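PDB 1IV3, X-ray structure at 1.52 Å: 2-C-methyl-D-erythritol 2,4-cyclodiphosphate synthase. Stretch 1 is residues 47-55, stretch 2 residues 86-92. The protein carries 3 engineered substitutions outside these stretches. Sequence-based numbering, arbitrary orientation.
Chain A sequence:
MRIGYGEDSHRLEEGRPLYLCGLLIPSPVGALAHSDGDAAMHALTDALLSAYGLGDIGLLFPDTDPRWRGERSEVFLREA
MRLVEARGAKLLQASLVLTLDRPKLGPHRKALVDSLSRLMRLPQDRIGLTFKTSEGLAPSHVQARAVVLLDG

Stretch 1, residues 47-55: ALLSAYGLG
Stretch 2 86-92: ARGAKLL

Stretch 1 enters as helix over A47 to S50, with phi/psi near -60/-45, and leaves through a type I beta turn from S50 to G53. Y52 N and L54 N both donate to L49 O at 3.0 Å, and G53 N donates to S50 O, also at 3.0 Å. G53 takes a positive phi (69/21), which favours glycine, and L54 follows at -81/-12. The contact with stretch 2 buries 291 Å² summed over both sides and contains no direct hydrogen bond. The register is set by Y52 beside R87 (CA to CA 8.3 Å) and L48 beside L91 (CA to CA 8.7 Å), so stretch 2 runs back along stretch 1 as its numbering rises.

A86 (-65/-20) lies out of reach, and the contact begins at R87 (-98/15), whose CA-to-CB bond points toward stretch 1. With chi1 -74° (m), chi2 158° (t), chi3 -177° (t) and chi4 70°, its long side chain meets two residues. Near the backbone, R87 CB lies 3.8 Å from Y52 CE2; farther out, R87 NE approaches L54 CD2 to 3.5 Å, an oblique approach of the leucine methyl to the guanidinium. L54 points toward stretch 2 in an m,t rotamer (-61°, 171°), while R87 NH1 is hydrogen-bonded elsewhere in the structure.

G88 (94/5) has a positive phi, favourable for glycine, and touches stretch 1 lightly, its C atom 4.0 Å from Y52 OH. The chain then extends at A89 (-75/148), where CB points toward the tyrosine. Y52, with chi1 -85° (m) and chi2 82°, reaches across so that its OH is 2.9 Å from A89 CB, a tight approach, and its CE1 is 3.4 Å from the same methyl. Both A89 CB and R87 CB meet the ring obliquely. Although Y52 OH is 3.4 Å from A89 N, the angle is too poor for a hydrogen bond. The hydroxyl is instead linked to stretch 2 through a water, which lies 2.6 Å from Y52 OH and donates to R87 O at 3.0 Å.

K90 (-121/104) directs its CA-to-CB bond away and makes no contact. At L91 (-59/135), where the strand begins, CB points sideways, but the t,p rotamer (-173°, 49°) brings the side-chain end nearer. L48, also sideways at CB, does likewise with an m,t rotamer (-70°, 172°). The two meet through L48 CD2 and L91 CD1 at 3.9 Å, an apolar contact between methyl groups. L92 (-113/-38) continues the strand out of reach of stretch 1.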

# COMPACT_ATOMS: atom_id res chain seq x y z
N ALA A 47 -9.04 6.76 2.86
CA ALA A 47 -7.87 7.09 3.67
C ALA A 47 -8.21 8.17 4.70
O ALA A 47 -7.79 8.09 5.86
CB ALA A 47 -6.72 7.55 2.78
N LEU A 48 -8.95 9.21 4.27
CA LEU A 48 -9.39 10.26 5.20
C LEU A 48 -10.26 9.71 6.30
O LEU A 48 -10.06 10.01 7.49
CB LEU A 48 -10.17 11.33 4.41
CG LEU A 48 -9.34 12.20 3.45
CD1 LEU A 48 -10.25 13.07 2.59
CD2 LEU A 48 -8.35 13.10 4.20
N LEU A 49 -11.26 8.91 5.91
CA LEU A 49 -12.16 8.33 6.92
C LEU A 49 -11.37 7.49 7.90
O LEU A 49 -11.54 7.53 9.12
CB LEU A 49 -13.24 7.48 6.24
CG LEU A 49 -14.23 8.22 5.33
CD1 LEU A 49 -15.20 7.22 4.70
CD2 LEU A 49 -14.97 9.29 6.10
N SER A 50 -10.48 6.69 7.32
CA SER A 50 -9.63 5.78 8.09
C SER A 50 -8.80 6.53 9.14
O SER A 50 -8.60 6.02 10.25
CB SER A 50 -8.71 5.02 7.12
OG SER A 50 -8.21 3.86 7.79
N ALA A 51 -8.31 7.72 8.79
CA ALA A 51 -7.48 8.48 9.71
C ALA A 51 -8.21 8.82 11.01
O ALA A 51 -7.53 9.15 11.98
CB ALA A 51 -6.98 9.77 9.07
N TYR A 52 -9.54 8.76 11.01
CA TYR A 52 -10.30 9.01 12.23
C TYR A 52 -11.16 7.83 12.63
O TYR A 52 -12.00 7.96 13.52
CB TYR A 52 -11.16 10.27 12.06
CG TYR A 52 -10.35 11.50 12.38
CD1 TYR A 52 -9.52 12.03 11.40
CD2 TYR A 52 -10.41 12.10 13.63
CE1 TYR A 52 -8.76 13.15 11.66
CE2 TYR A 52 -9.66 13.23 13.89
CZ TYR A 52 -8.84 13.74 12.90
OH TYR A 52 -8.09 14.86 13.14
N GLY A 53 -10.95 6.66 12.02
CA GLY A 53 -11.71 5.49 12.42
C GLY A 53 -13.18 5.59 12.04
O GLY A 53 -14.00 4.89 12.64
N LEU A 54 -13.55 6.42 11.07
CA LEU A 54 -14.96 6.71 10.80
C LEU A 54 -15.66 5.66 9.98
O LEU A 54 -16.88 5.63 9.85
CB LEU A 54 -15.02 8.07 10.10
CG LEU A 54 -14.45 9.20 10.98
CD1 LEU A 54 -14.33 10.47 10.17
CD2 LEU A 54 -15.32 9.35 12.22
N GLY A 55 -14.90 4.74 9.39
CA GLY A 55 -15.54 3.68 8.63
C GLY A 55 -14.94 3.67 7.23
O GLY A 55 -13.72 3.82 7.14
N ALA A 86 -14.40 18.54 11.18
CA ALA A 86 -15.20 18.78 12.39
C ALA A 86 -14.57 18.16 13.62
O ALA A 86 -14.88 18.52 14.75
CB ALA A 86 -16.60 18.22 12.19
N ARG A 87 -13.69 17.20 13.42
CA ARG A 87 -13.04 16.54 14.55
C ARG A 87 -11.66 17.10 14.82
O ARG A 87 -10.90 16.48 15.57
CB ARG A 87 -13.02 15.03 14.29
CG ARG A 87 -14.42 14.41 14.49
CD ARG A 87 -14.52 13.10 13.73
NE ARG A 87 -15.83 12.47 13.81
CZ ARG A 87 -16.96 12.88 13.25
NH1 ARG A 87 -17.04 13.99 12.51
NH2 ARG A 87 -18.07 12.17 13.44
N GLY A 88 -11.37 18.26 14.24
CA GLY A 88 -10.16 19.02 14.45
C GLY A 88 -9.05 18.75 13.46
O GLY A 88 -7.95 19.28 13.59
N ALA A 89 -9.27 17.94 12.43
CA ALA A 89 -8.14 17.63 11.54
C ALA A 89 -7.77 18.77 10.62
O ALA A 89 -8.62 19.56 10.18
CB ALA A 89 -8.55 16.42 10.72
N LYS A 90 -6.48 18.87 10.30
CA LYS A 90 -5.96 19.73 9.27
C LYS A 90 -5.23 18.83 8.25
O LYS A 90 -4.13 18.36 8.53
CB LYS A 90 -4.95 20.77 9.74
CG LYS A 90 -5.45 22.14 10.07
CD LYS A 90 -6.64 22.18 11.00
CE LYS A 90 -7.30 23.56 10.96
NZ LYS A 90 -7.75 23.98 12.32
N LEU A 91 -5.84 18.59 7.11
CA LEU A 91 -5.13 17.78 6.12
C LEU A 91 -3.81 18.44 5.76
O LEU A 91 -3.78 19.66 5.55
CB LEU A 91 -6.02 17.61 4.90
CG LEU A 91 -5.57 16.67 3.79
CD1 LEU A 91 -5.13 15.30 4.30
CD2 LEU A 91 -6.74 16.53 2.81
N LEU A 92 -2.72 17.68 5.69
CA LEU A 92 -1.41 18.18 5.34
C LEU A 92 -0.89 17.66 4.01
O LEU A 92 -0.22 18.36 3.26
CB LEU A 92 -0.35 17.81 6.40
CG LEU A 92 1.06 18.30 6.06
CD1 LEU A 92 1.15 19.81 5.92
CD2 LEU A 92 2.05 17.83 7.11
O HOH W 1 -8.02 15.76 15.57